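PDB 4N5H: Esterase/lipase from Lactobacillus rhamnosus, which probably hydrolyses carboxylic esters and may also transfer acyl groups, as an enzyme of the alpha/beta hydrolase fold. Local coordinates for residues Glu33-Tyr41 and Thr52-Arg61; Leu107-Gln115 and Lys209-Leu217. The protein carries 1 engineered substitution. All coordinates share one frame; numbering follows the deposited sequence.

Interaction 1 (Glu33-Tyr41 and Thr52-Arg61)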
ATOM      1  N   GLU A  33      10.126   6.714  11.829  1.00 25.30           N
ATOM      2  CA  GLU A  33      11.168   6.085  11.025  1.00 30.35           C
ATOM      3  C   GLU A  33      12.285   5.475  11.953  1.00 22.62           C
ATOM      4  O   GLU A  33      12.394   5.715  13.186  1.00 22.48           O
ATOM      5  CB  GLU A  33      11.893   7.151  10.159  1.00 37.42           C
ATOM      6  CG  GLU A  33      11.021   8.031   9.254  1.00 42.76           C
ATOM      7  CD  GLU A  33      11.685   9.368   8.880  1.00 60.72           C
ATOM      8  OE1 GLU A  33      11.450  10.389   9.582  1.00 62.99           O
ATOM      9  OE2 GLU A  33      12.456   9.400   7.893  1.00 65.73           O
ATOM     10  N   ASP A  34      13.101   4.658  11.320  1.00 21.17           N
ATOM     11  CA  ASP A  34      14.286   4.182  12.004  1.00 20.63           C
ATOM     12  C   ASP A  34      14.003   3.227  13.162  1.00 18.41           C
ATOM     13  O   ASP A  34      14.606   3.271  14.206  1.00 18.55           O
ATOM     14  CB  ASP A  34      15.147   5.331  12.448  1.00 26.70           C
ATOM     15  CG  ASP A  34      15.507   6.288  11.271  1.00 31.44           C
ATOM     16  OD1 ASP A  34      15.833   5.794  10.166  1.00 33.49           O
ATOM     17  OD2 ASP A  34      15.426   7.503  11.525  1.00 40.89           O
ATOM     18  N   VAL A  35      12.973   2.428  12.953  1.00 16.68           N
ATOM     19  CA  VAL A  35      12.577   1.378  13.926  1.00 18.02           C
ATOM     20  C   VAL A  35      12.433   0.032  13.204  1.00 19.51           C
ATOM     21  O   VAL A  35      12.056   0.012  12.005  1.00 20.83           O
ATOM     22  CB  VAL A  35      11.231   1.778  14.551  1.00 18.12           C
ATOM     23  CG1 VAL A  35      10.622   0.690  15.437  1.00 22.55           C
ATOM     24  CG2 VAL A  35      11.467   3.039  15.384  1.00 18.87           C
ATOM     25  N   HIS A  36      12.770  -1.023  13.928  1.00 17.18           N
ATOM     26  CA  HIS A  36      12.535  -2.413  13.500  1.00 18.23           C
ATOM     27  C   HIS A  36      11.518  -3.038  14.475  1.00 18.16           C
ATOM     28  O   HIS A  36      11.523  -2.767  15.634  1.00 15.44           O
ATOM     29  CB  HIS A  36      13.800  -3.247  13.587  1.00 22.99           C
ATOM     30  CG  HIS A  36      14.862  -2.862  12.601  1.00 28.13           C
ATOM     31  ND1 HIS A  36      16.170  -3.276  12.710  1.00 34.17           N
ATOM     32  CD2 HIS A  36      14.787  -2.123  11.492  1.00 29.71           C
ATOM     33  CE1 HIS A  36      16.870  -2.772  11.707  1.00 32.07           C
ATOM     34  NE2 HIS A  36      16.051  -2.070  10.953  1.00 28.98           N
ATOM     35  N   TRP A  37      10.701  -3.919  13.944  1.00 19.45           N
ATOM     36  CA  TRP A  37       9.760  -4.657  14.789  1.00 15.78           C
ATOM     37  C   TRP A  37       9.851  -6.183  14.454  1.00 13.12           C
ATOM     38  O   TRP A  37      10.151  -6.561  13.304  1.00 12.80           O
ATOM     39  CB  TRP A  37       8.304  -4.155  14.795  1.00 18.78           C
ATOM     40  CG  TRP A  37       7.333  -4.355  13.605  1.00 20.29           C
ATOM     41  CD1 TRP A  37       7.621  -4.631  12.323  1.00 17.85           C
ATOM     42  CD2 TRP A  37       5.879  -4.146  13.645  1.00 21.33           C
ATOM     43  NE1 TRP A  37       6.509  -4.625  11.567  1.00 19.16           N
ATOM     44  CE2 TRP A  37       5.407  -4.320  12.335  1.00 22.60           C
ATOM     45  CE3 TRP A  37       4.956  -3.813  14.658  1.00 23.52           C
ATOM     46  CZ2 TRP A  37       4.025  -4.126  11.996  1.00 22.53           C
ATOM     47  CZ3 TRP A  37       3.560  -3.761  14.344  1.00 22.41           C
ATOM     48  CH2 TRP A  37       3.128  -3.893  13.032  1.00 22.38           C
ATOM     49  N   GLU A  38       9.468  -6.989  15.459  1.00 12.07           N
ATOM     50  CA  GLU A  38       9.366  -8.407  15.376  1.00 12.56           C
ATOM     51  C   GLU A  38       7.934  -8.712  15.855  1.00 13.82           C
ATOM     52  O   GLU A  38       7.577  -8.361  16.955  1.00 12.31           O
ATOM     53  CB  GLU A  38      10.380  -9.037  16.343  1.00 12.09           C
ATOM     54  CG  GLU A  38      11.842  -8.789  15.980  1.00 12.33           C
ATOM     55  CD  GLU A  38      12.830  -9.054  17.111  1.00 12.05           C
ATOM     56  OE1 GLU A  38      12.414  -9.441  18.226  1.00 13.02           O
ATOM     57  OE2 GLU A  38      14.063  -8.722  16.959  1.00 13.72           O
ATOM     58  N   THR A  39       7.186  -9.389  15.019  1.00 11.75           N
ATOM     59  CA  THR A  39       5.752  -9.457  15.250  1.00 12.05           C
ATOM     60  C   THR A  39       5.243 -10.853  15.582  1.00 11.56           C
ATOM     61  O   THR A  39       5.858 -11.868  15.175  1.00 11.05           O
ATOM     62  CB  THR A  39       4.966  -8.905  14.039  1.00 12.66           C
ATOM     63  OG1 THR A  39       5.329  -9.598  12.855  1.00 13.61           O
ATOM     64  CG2 THR A  39       5.225  -7.439  13.869  1.00 14.74           C
ATOM     65  N   GLU A  40       4.055 -10.870  16.206  1.00 11.36           N
ATOM     66  CA  GLU A  40       3.271 -12.103  16.297  1.00 12.33           C
ATOM     67  C   GLU A  40       3.958 -13.249  17.045  1.00 12.99           C
ATOM     68  O   GLU A  40       3.900 -14.429  16.713  1.00 13.14           O
ATOM     69  CB  GLU A  40       2.854 -12.531  14.839  1.00 12.11           C
ATOM     70  CG  GLU A  40       1.640 -13.491  14.864  1.00 12.51           C
ATOM     71  CD  GLU A  40       1.401 -14.097  13.477  1.00 16.51           C
ATOM     72  OE1 GLU A  40       2.344 -14.219  12.623  1.00 17.50           O
ATOM     73  OE2 GLU A  40       0.263 -14.621  13.250  1.00 18.83           O
ATOM     74  N   TYR A  41       4.637 -12.925  18.140  1.00 10.89           N
ATOM     75  CA  TYR A  41       5.116 -13.962  18.963  1.00 11.90           C
ATOM     76  C   TYR A  41       3.998 -14.510  19.857  1.00 12.08           C
ATOM     77  O   TYR A  41       3.349 -13.749  20.611  1.00 13.39           O
ATOM     78  CB  TYR A  41       6.149 -13.399  19.912  1.00 11.59           C
ATOM     79  CG  TYR A  41       7.507 -13.006  19.434  1.00 10.90           C
ATOM     80  CD1 TYR A  41       7.839 -11.655  19.149  1.00 12.16           C
ATOM     81  CD2 TYR A  41       8.497 -13.943  19.295  1.00 11.20           C
ATOM     82  CE1 TYR A  41       9.112 -11.288  18.800  1.00 11.24           C
ATOM     83  CE2 TYR A  41       9.776 -13.566  18.930  1.00 10.81           C
ATOM     84  CZ  TYR A  41      10.066 -12.236  18.745  1.00 11.73           C
ATOM     85  OH  TYR A  41      11.406 -11.911  18.458  1.00 12.48           O
ATOM     86  N   THR A  52      -0.712 -13.041  21.675  1.00 11.58           N
ATOM     87  CA  THR A  52       0.499 -12.746  20.928  1.00 10.71           C
ATOM     88  C   THR A  52       1.003 -11.346  21.280  1.00 11.00           C
ATOM     89  O   THR A  52       0.285 -10.531  21.836  1.00 11.95           O
ATOM     90  CB  THR A  52       0.277 -12.826  19.374  1.00 12.43           C
ATOM     91  OG1 THR A  52      -0.773 -11.928  19.021  1.00 12.90           O
ATOM     92  CG2 THR A  52      -0.024 -14.252  18.958  1.00 14.07           C
ATOM     93  N   LEU A  53       2.238 -11.090  20.936  1.00 10.75           N
ATOM     94  CA  LEU A  53       2.889  -9.761  21.248  1.00 10.58           C
ATOM     95  C   LEU A  53       3.794  -9.338  20.103  1.00 11.45           C
ATOM     96  O   LEU A  53       4.235 -10.177  19.291  1.00 11.43           O
ATOM     97  CB  LEU A  53       3.564  -9.727  22.640  1.00 10.22           C
ATOM     98  CG  LEU A  53       4.636 -10.774  22.858  1.00 10.69           C
ATOM     99  CD1 LEU A  53       5.992 -10.341  22.263  1.00 11.34           C
ATOM    100  CD2 LEU A  53       4.924 -10.981  24.319  1.00 12.61           C
ATOM    101  N   ASN A  54       4.109  -8.014  20.103  1.00 11.03           N
ATOM    102  CA  ASN A  54       5.079  -7.441  19.208  1.00 11.21           C
ATOM    103  C   ASN A  54       6.203  -6.861  20.055  1.00 11.88           C
ATOM    104  O   ASN A  54       5.965  -6.350  21.184  1.00 12.26           O
ATOM    105  CB  ASN A  54       4.532  -6.265  18.369  1.00 11.83           C
ATOM    106  CG  ASN A  54       3.450  -6.690  17.370  1.00 11.60           C
ATOM    107  OD1 ASN A  54       3.354  -7.789  16.925  1.00 12.62           O
ATOM    108  ND2 ASN A  54       2.627  -5.750  17.063  1.00 12.60           N
ATOM    109  N   LEU A  55       7.376  -6.867  19.443  1.00 10.69           N
ATOM    110  CA  LEU A  55       8.585  -6.203  19.980  1.00 10.81           C
ATOM    111  C   LEU A  55       9.071  -5.156  18.993  1.00 12.03           C
ATOM    112  O   LEU A  55       9.151  -5.361  17.772  1.00 11.32           O
ATOM    113  CB  LEU A  55       9.709  -7.184  20.257  1.00 10.45           C
ATOM    114  CG  LEU A  55       9.312  -8.425  21.107  1.00 11.04           C
ATOM    115  CD1 LEU A  55      10.461  -9.361  21.292  1.00 12.21           C
ATOM    116  CD2 LEU A  55       8.759  -7.997  22.461  1.00 11.19           C
ATOM    117  N   TYR A  56       9.541  -4.027  19.550  1.00 10.48           N
ATOM    118  CA  TYR A  56       9.955  -2.888  18.728  1.00 11.51           C
ATOM    119  C   TYR A  56      11.322  -2.395  19.272  1.00 11.58           C
ATOM    120  O   TYR A  56      11.584  -2.383  20.495  1.00 11.84           O
ATOM    121  CB  TYR A  56       8.990  -1.700  18.830  1.00 12.03           C
ATOM    122  CG  TYR A  56       7.531  -2.030  18.629  1.00 11.84           C
ATOM    123  CD1 TYR A  56       6.757  -2.575  19.627  1.00 12.14           C
ATOM    124  CD2 TYR A  56       6.912  -1.684  17.424  1.00 13.93           C
ATOM    125  CE1 TYR A  56       5.406  -2.846  19.441  1.00 12.06           C
ATOM    126  CE2 TYR A  56       5.544  -1.905  17.245  1.00 15.34           C
ATOM    127  CZ  TYR A  56       4.802  -2.534  18.262  1.00 14.69           C
ATOM    128  OH  TYR A  56       3.442  -2.716  18.097  1.00 14.39           O
ATOM    129  N   TYR A  57      12.163  -1.935  18.351  1.00 12.39           N
ATOM    130  CA  TYR A  57      13.503  -1.482  18.677  1.00 11.58           C
ATOM    131  C   TYR A  57      13.961  -0.363  17.711  1.00 12.46           C
ATOM    132  O   TYR A  57      13.547  -0.251  16.600  1.00 13.57           O
ATOM    133  CB  TYR A  57      14.496  -2.639  18.342  1.00 13.88           C
ATOM    134  CG  TYR A  57      14.132  -4.008  18.919  1.00 13.57           C
ATOM    135  CD1 TYR A  57      13.361  -4.869  18.197  1.00 11.76           C
ATOM    136  CD2 TYR A  57      14.590  -4.437  20.134  1.00 16.27           C
ATOM    137  CE1 TYR A  57      13.024  -6.098  18.644  1.00 13.11           C
ATOM    138  CE2 TYR A  57      14.288  -5.691  20.613  1.00 14.12           C
ATOM    139  CZ  TYR A  57      13.482  -6.549  19.831  1.00 12.62           C
ATOM    140  OH  TYR A  57      13.203  -7.814  20.296  1.00 12.37           O
ATOM    141  N   PRO A  58      14.886   0.438  18.225  1.00 14.13           N
ATOM    142  CA  PRO A  58      15.515   1.387  17.241  1.00 17.20           C
ATOM    143  C   PRO A  58      16.219   0.602  16.171  1.00 17.48           C
ATOM    144  O   PRO A  58      16.717  -0.487  16.474  1.00 18.85           O
ATOM    145  CB  PRO A  58      16.536   2.131  18.156  1.00 17.06           C
ATOM    146  CG  PRO A  58      16.730   1.278  19.336  1.00 19.69           C
ATOM    147  CD  PRO A  58      15.512   0.458  19.549  1.00 16.07           C
ATOM    148  N   ALA A  59      16.227   1.091  14.939  1.00 17.03           N
ATOM    149  CA  ALA A  59      16.971   0.396  13.906  1.00 18.58           C
ATOM    150  C   ALA A  59      18.459   0.295  14.160  1.00 21.92           C
ATOM    151  O   ALA A  59      19.008  -0.723  13.799  1.00 26.10           O
ATOM    152  CB  ALA A  59      16.681   0.986  12.546  1.00 21.86           C
ATOM    153  N   LYS A  60      19.087   1.269  14.745  1.00 26.33           N
ATOM    154  CA  LYS A  60      20.507   1.144  15.097  1.00 31.33           C
ATOM    155  C   LYS A  60      20.598   1.206  16.583  1.00 31.61           C
ATOM    156  O   LYS A  60      20.247   2.227  17.167  1.00 39.53           O
ATOM    157  CB  LYS A  60      21.250   2.354  14.449  1.00 38.10           C
ATOM    158  N   ARG A  61      20.997   0.130  17.241  1.00 31.79           N
ATOM    159  CA  ARG A  61      21.061   0.120  18.722  1.00 33.77           C
ATOM    160  C   ARG A  61      22.402   0.694  19.244  1.00 38.80           C
ATOM    161  O   ARG A  61      23.430   0.193  18.851  1.00 39.08           O
ATOM    162  CB  ARG A  61      20.985  -1.313  19.249  1.00 35.41           C
ATOM    163  CG  ARG A  61      19.924  -2.120  18.575  1.00 40.17           C
ATOM    164  CD  ARG A  61      19.675  -3.473  19.261  1.00 33.93           C
ATOM    165  NE  ARG A  61      18.596  -4.059  18.522  1.00 26.18           N
ATOM    166  CZ  ARG A  61      17.955  -5.173  18.839  1.00 25.96           C
ATOM    167  NH1 ARG A  61      18.286  -5.829  19.959  1.00 24.90           N
ATOM    168  NH2 ARG A  61      16.978  -5.593  18.027  1.00 24.92           N
TER
HETATM  169  O   HOH W   1      16.362  -5.211  15.040  1.00 32.04           O
HETATM  170  O   HOH W   2      16.044  -8.283  18.754  1.00 17.25           O

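Interaction 2 (Leu107-Gln115 and Lys209-Leu217)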
ATOM      1  N   LEU A 107     -13.281  -8.885  26.304  1.00 14.72           N
ATOM      2  CA  LEU A 107     -14.680  -9.139  26.789  1.00 16.31           C
ATOM      3  C   LEU A 107     -15.485  -9.249  25.513  1.00 18.83           C
ATOM      4  O   LEU A 107     -15.225  -8.596  24.514  1.00 18.25           O
ATOM      5  CB  LEU A 107     -15.165  -7.982  27.584  1.00 17.35           C
ATOM      6  CG  LEU A 107     -14.427  -7.491  28.805  1.00 21.65           C
ATOM      7  CD1 LEU A 107     -15.124  -6.455  29.588  1.00 20.72           C
ATOM      8  CD2 LEU A 107     -13.865  -8.513  29.675  1.00 21.24           C
ATOM      9  N   PRO A 108     -16.535 -10.072  25.520  1.00 18.05           N
ATOM     10  CA  PRO A 108     -17.100 -10.794  26.657  1.00 18.46           C
ATOM     11  C   PRO A 108     -16.615 -12.260  26.666  1.00 21.34           C
ATOM     12  O   PRO A 108     -17.040 -13.046  27.508  1.00 22.82           O
ATOM     13  CB  PRO A 108     -18.637 -10.772  26.272  1.00 18.78           C
ATOM     14  CG  PRO A 108     -18.594 -10.890  24.795  1.00 20.68           C
ATOM     15  CD  PRO A 108     -17.436 -10.070  24.333  1.00 19.17           C
ATOM     16  N   ASP A 109     -15.651 -12.627  25.835  1.00 20.69           N
ATOM     17  CA  ASP A 109     -15.122 -13.988  25.814  1.00 22.91           C
ATOM     18  C   ASP A 109     -14.295 -14.396  27.029  1.00 20.79           C
ATOM     19  O   ASP A 109     -14.210 -15.592  27.366  1.00 22.98           O
ATOM     20  CB  ASP A 109     -14.327 -14.177  24.555  1.00 29.51           C
ATOM     21  CG  ASP A 109     -15.215 -13.977  23.341  1.00 40.98           C
ATOM     22  OD1 ASP A 109     -16.374 -14.493  23.364  1.00 48.85           O
ATOM     23  OD2 ASP A 109     -14.786 -13.231  22.468  1.00 54.91           O
ATOM     24  N   VAL A 110     -13.660 -13.437  27.647  1.00 16.71           N
ATOM     25  CA  VAL A 110     -13.075 -13.599  28.963  1.00 16.59           C
ATOM     26  C   VAL A 110     -13.662 -12.497  29.878  1.00 15.50           C
ATOM     27  O   VAL A 110     -14.448 -11.615  29.452  1.00 16.78           O
ATOM     28  CB  VAL A 110     -11.536 -13.468  28.923  1.00 17.31           C
ATOM     29  CG1 VAL A 110     -10.969 -14.599  28.086  1.00 19.66           C
ATOM     30  CG2 VAL A 110     -11.153 -12.142  28.296  1.00 18.41           C
ATOM     31  N   ASP A 111     -13.266 -12.557  31.137  1.00 16.33           N
ATOM     32  CA  ASP A 111     -13.515 -11.503  32.076  1.00 14.26           C
ATOM     33  C   ASP A 111     -12.173 -10.870  32.483  1.00 14.90           C
ATOM     34  O   ASP A 111     -11.150 -11.142  31.820  1.00 14.57           O
ATOM     35  CB  ASP A 111     -14.306 -11.989  33.329  1.00 15.07           C
ATOM     36  CG  ASP A 111     -13.630 -13.037  34.100  1.00 19.15           C
ATOM     37  OD1 ASP A 111     -12.391 -13.110  34.136  1.00 17.10           O
ATOM     38  OD2 ASP A 111     -14.340 -13.814  34.813  1.00 20.15           O
ATOM     39  N   LEU A 112     -12.223  -9.986  33.469  1.00 14.71           N
ATOM     40  CA  LEU A 112     -11.008  -9.234  33.859  1.00 14.95           C
ATOM     41  C   LEU A 112      -9.900 -10.167  34.243  1.00 14.81           C
ATOM     42  O   LEU A 112      -8.761  -9.942  33.946  1.00 15.88           O
ATOM     43  CB  LEU A 112     -11.374  -8.281  34.985  1.00 15.33           C
ATOM     44  CG  LEU A 112     -10.162  -7.529  35.645  1.00 17.03           C
ATOM     45  CD1 LEU A 112      -9.377  -6.715  34.569  1.00 17.10           C
ATOM     46  CD2 LEU A 112     -10.661  -6.630  36.768  1.00 19.24           C
ATOM     47  N   ARG A 113     -10.205 -11.273  34.945  1.00 14.34           N
ATOM     48  CA  ARG A 113      -9.150 -12.201  35.326  1.00 15.45           C
ATOM     49  C   ARG A 113      -8.401 -12.756  34.131  1.00 14.03           C
ATOM     50  O   ARG A 113      -7.155 -12.888  34.168  1.00 15.72           O
ATOM     51  CB  ARG A 113      -9.683 -13.329  36.267  1.00 15.37           C
ATOM     52  CG  ARG A 113      -8.684 -14.380  36.585  1.00 16.55           C
ATOM     53  CD  ARG A 113      -9.244 -15.461  37.482  1.00 16.94           C
ATOM     54  NE  ARG A 113      -9.525 -15.023  38.834  1.00 17.37           N
ATOM     55  CZ  ARG A 113     -10.748 -14.804  39.318  1.00 19.10           C
ATOM     56  NH1 ARG A 113     -11.828 -14.892  38.495  1.00 19.82           N
ATOM     57  NH2 ARG A 113     -10.909 -14.434  40.606  1.00 16.94           N
ATOM     58  N   GLY A 114      -9.129 -13.142  33.065  1.00 13.81           N
ATOM     59  CA  GLY A 114      -8.504 -13.716  31.826  1.00 12.41           C
ATOM     60  C   GLY A 114      -7.576 -12.619  31.241  1.00 14.63           C
ATOM     61  O   GLY A 114      -6.472 -12.970  30.811  1.00 13.30           O
ATOM     62  N   GLN A 115      -7.998 -11.387  31.266  1.00 13.20           N
ATOM     63  CA  GLN A 115      -7.178 -10.242  30.708  1.00 13.74           C
ATOM     64  C   GLN A 115      -5.892 -10.066  31.493  1.00 13.28           C
ATOM     65  O   GLN A 115      -4.786  -9.944  30.929  1.00 12.67           O
ATOM     66  CB  GLN A 115      -7.944  -8.904  30.604  1.00 13.62           C
ATOM     67  CG  GLN A 115      -9.117  -9.091  29.665  1.00 14.10           C
ATOM     68  CD  GLN A 115      -9.811  -7.823  29.351  1.00 16.84           C
ATOM     69  OE1 GLN A 115      -9.956  -6.923  30.183  1.00 18.46           O
ATOM     70  NE2 GLN A 115     -10.204  -7.701  28.115  1.00 16.39           N
ATOM     71  N   LYS A 209     -19.491  -7.530  32.649  1.00 16.90           N
ATOM     72  CA  LYS A 209     -18.629  -8.330  31.823  1.00 18.77           C
ATOM     73  C   LYS A 209     -17.201  -8.329  32.438  1.00 15.10           C
ATOM     74  O   LYS A 209     -16.511  -9.356  32.264  1.00 17.27           O
ATOM     75  CB  LYS A 209     -18.685  -7.877  30.333  1.00 19.08           C
ATOM     76  CG  LYS A 209     -20.033  -8.129  29.603  1.00 21.92           C
ATOM     77  CD  LYS A 209     -20.468  -9.574  29.738  1.00 28.08           C
ATOM     78  CE  LYS A 209     -21.842  -9.820  29.137  1.00 37.99           C
ATOM     79  NZ  LYS A 209     -22.246 -11.215  29.436  1.00 45.90           N
ATOM     80  N   LEU A 210     -16.767  -7.238  33.003  1.00 15.92           N
ATOM     81  CA  LEU A 210     -15.438  -7.208  33.644  1.00 16.72           C
ATOM     82  C   LEU A 210     -15.417  -8.204  34.804  1.00 17.52           C
ATOM     83  O   LEU A 210     -14.467  -8.965  34.958  1.00 15.65           O
ATOM     84  CB  LEU A 210     -15.099  -5.836  34.211  1.00 19.06           C
ATOM     85  CG  LEU A 210     -14.515  -4.877  33.192  1.00 23.43           C
ATOM     86  CD1 LEU A 210     -14.485  -3.493  33.802  1.00 25.98           C
ATOM     87  CD2 LEU A 210     -13.095  -5.352  32.786  1.00 23.90           C
ATOM     88  N   SER A 211     -16.482  -8.237  35.639  1.00 16.91           N
ATOM     89  CA  SER A 211     -16.432  -9.108  36.796  1.00 17.21           C
ATOM     90  C   SER A 211     -16.730 -10.537  36.480  1.00 19.84           C
ATOM     91  O   SER A 211     -16.390 -11.440  37.280  1.00 19.41           O
ATOM     92  CB  SER A 211     -17.410  -8.639  37.921  1.00 19.62           C
ATOM     93  OG  SER A 211     -18.752  -9.012  37.487  1.00 21.53           O
ATOM     94  N   GLY A 212     -17.456 -10.810  35.380  1.00 19.41           N
ATOM     95  CA  GLY A 212     -17.913 -12.132  35.051  1.00 22.76           C
ATOM     96  C   GLY A 212     -18.746 -12.783  36.127  1.00 22.30           C
ATOM     97  O   GLY A 212     -18.841 -13.994  36.140  1.00 22.69           O
ATOM     98  N   GLY A 213     -19.403 -11.979  36.952  1.00 22.12           N
ATOM     99  CA  GLY A 213     -20.210 -12.439  38.117  1.00 24.43           C
ATOM    100  C   GLY A 213     -19.394 -12.855  39.337  1.00 21.60           C
ATOM    101  O   GLY A 213     -19.922 -13.208  40.428  1.00 20.18           O
ATOM    102  N   ASP A 214     -18.072 -12.813  39.222  1.00 17.07           N
ATOM    103  CA  ASP A 214     -17.246 -13.228  40.346  1.00 14.96           C
ATOM    104  C   ASP A 214     -17.143 -12.084  41.317  1.00 16.51           C
ATOM    105  O   ASP A 214     -16.516 -11.014  41.025  1.00 16.27           O
ATOM    106  CB  ASP A 214     -15.846 -13.603  39.805  1.00 15.66           C
ATOM    107  CG  ASP A 214     -14.880 -14.104  40.825  1.00 18.66           C
ATOM    108  OD1 ASP A 214     -15.052 -13.892  42.034  1.00 19.28           O
ATOM    109  OD2 ASP A 214     -13.853 -14.728  40.361  1.00 20.58           O
ATOM    110  N   GLN A 215     -17.641 -12.256  42.548  1.00 16.80           N
ATOM    111  CA  GLN A 215     -17.601 -11.207  43.542  1.00 16.63           C
ATOM    112  C   GLN A 215     -16.215 -10.810  43.979  1.00 17.96           C
ATOM    113  O   GLN A 215     -16.038  -9.667  44.380  1.00 18.78           O
ATOM    114  CB  GLN A 215     -18.468 -11.583  44.811  1.00 20.87           C
ATOM    115  CG  GLN A 215     -19.837 -11.766  44.346  1.00 26.18           C
ATOM    116  CD  GLN A 215     -20.505 -10.516  43.808  1.00 30.36           C
ATOM    117  OE1 GLN A 215     -20.502  -9.515  44.494  1.00 31.31           O
ATOM    118  NE2 GLN A 215     -20.995 -10.546  42.587  1.00 33.67           N
ATOM    119  N   ALA A 216     -15.229 -11.728  43.889  1.00 15.77           N
ATOM    120  CA  ALA A 216     -13.884 -11.341  44.162  1.00 17.32           C
ATOM    121  C   ALA A 216     -13.360 -10.359  43.120  1.00 15.69           C
ATOM    122  O   ALA A 216     -12.531  -9.526  43.493  1.00 18.49           O
ATOM    123  CB  ALA A 216     -12.948 -12.534  44.219  1.00 17.41           C
ATOM    124  N   LEU A 217     -13.816 -10.433  41.891  1.00 15.46           N
ATOM    125  CA  LEU A 217     -13.422  -9.450  40.869  1.00 15.17           C
ATOM    126  C   LEU A 217     -14.147  -8.129  41.120  1.00 16.61           C
ATOM    127  O   LEU A 217     -13.604  -7.045  41.035  1.00 15.54           O
ATOM    128  CB  LEU A 217     -13.654  -9.972  39.464  1.00 16.12           C
ATOM    129  CG  LEU A 217     -12.688 -11.114  39.037  1.00 17.41           C
ATOM    130  CD1 LEU A 217     -13.005 -11.561  37.656  1.00 17.48           C
ATOM    131  CD2 LEU A 217     -11.193 -10.769  39.259  1.00 19.99           C
TER
HETATM  132  O   HOH W   3     -16.938 -11.201  30.354  1.00 24.78           O

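Interaction 1 (Glu33-Tyr41 and Thr52-Arg61)
The His36 imidazole carries the methyl of Ala59 over one face, CB lying 3.8 Å from the centroid of the His36 ring, a CH-pi contact; a water meets the ring edge at ND1 and links it to Arg61 NH2. One face of the Tyr57 ring is overlaid by the Arg61 guanidinium, with NH2 offset toward the rim and NH1 held by Arg133 O. The Trp37 indole has the methyl of Thr39 over one face, CG2 standing 3.3 Å above the plane. Its CZ3–CE3 side runs alongside the Tyr56 ring, where Trp37 CE3 and Tyr56 CE2 are 3.3 Å apart and the planes are inclined by 37°, an oblique approach. Trp37 chi1 of 73°, which sets CG between backbone N and carbonyl carbon, places the indole beside Tyr56.

On the face that carries His36 and Tyr57, opposite Trp37 and Tyr56, OE1 of the buried Glu38 accepts two hydroxyls from opposite faces of its carboxylate plane: Tyr57 OH at 2.7 Å from OE1, and Tyr41 OH at the same distance. Both grips limit rotation of the carboxylate. Its OE2 reaches Arg61 NH2 through a second water, which probably helps to stabilise the negative charge. The Tyr41 ring crosses Leu55 at about a right angle, its CE1 3.4 Å from Leu55 CD1, and stacks on Trp287 of the second subunit.

Asn54 OD1, also held by Arg82, accepts from Glu40 N at 3.2 Å. There the pairing slips by one: Glu40, with positive phi, and Tyr41 both face Leu53, a G1 beta bulge. A backbone ladder, with rungs such as Glu38 N to Leu55 O at 2.8 Å, and strand axes at 165° define an antiparallel pair, and 52-58 continues onto 98-102: the N-terminal hairpin of the alpha/beta hydrolase sheet.

Interaction 2 (Leu107-Gln115 and Lys209-Leu217)
Leu217 overlaps the Arg113 guanidinium, its CD2 standing 3.8 Å above that plane and offset toward the rim. The contact joins the start of helix 112-129 in this alpha/beta hydrolase fold to the turn between helices 203-211 and 215-218, and each of the two helix starts has an aspartate N-cap. Arg113 bends at chi3 (-69°), bringing its end across Asp214 at about a right angle. Both terminal nitrogens then grip one oxygen: NH1 lies 2.8 Å and NH2 3.0 Å from Asp214 OD2, NH1 on the anti side and NH2 on the syn side, both tilted out of the carboxylate plane. The flat groups are inclined by 27°, and Arg113 NH2 has a second acceptor in Leu167 O.

The other carboxylate oxygen, Asp214 OD1, caps helix 215-218 by accepting from Ala216 N at 2.9 Å. Replacing Asp214 by alanine would probably leave the Arg113 guanidinium without its charged mate on this side and the Ala216 N-H without its cap.

Asp111 caps its own helix with weak bonds from OD1 to the N atoms of Arg113 and Gly114, while its CB lies 3.4 Å from Leu210 O. Gly212 turns beside it with positive phi, and a beta carbon there would collide with Asp111 OD2. Toward the interior, Leu107 CD1 meets Leu210 CD2 at 3.9 Å. The aliphatic part of Lys209 lies by Pro108, its NZ paired with Glu4. A single backbone bond spans the contact: Leu112 N donates to Leu210 O at 2.9 Å (N-H...O 161°), in the carbonyl plane and on a lone pair.

Overall arrangement
Interaction 1 closes along the chain before interaction 2 opens, and the two share no element: their centres lie 31 Å apart and their nearest atoms about 10 Å. Interaction 1, the more buried, is a strand pair whose evidence is a backbone ladder flanked by aromatic rings and a twice-gripped carboxylate; the second subunit also packs against it. Interaction 2 joins helix ends and a turn, with one backbone bond, a salt bridge and a leucine patch, and no other chain of the assembly touches it. Thus the 33-41/52-61 contact belongs to the sheet, whereas 107-115 and 209-217, 94 residues apart at their closest ends, bring helix ends and turns together in a contact that is only partly buried.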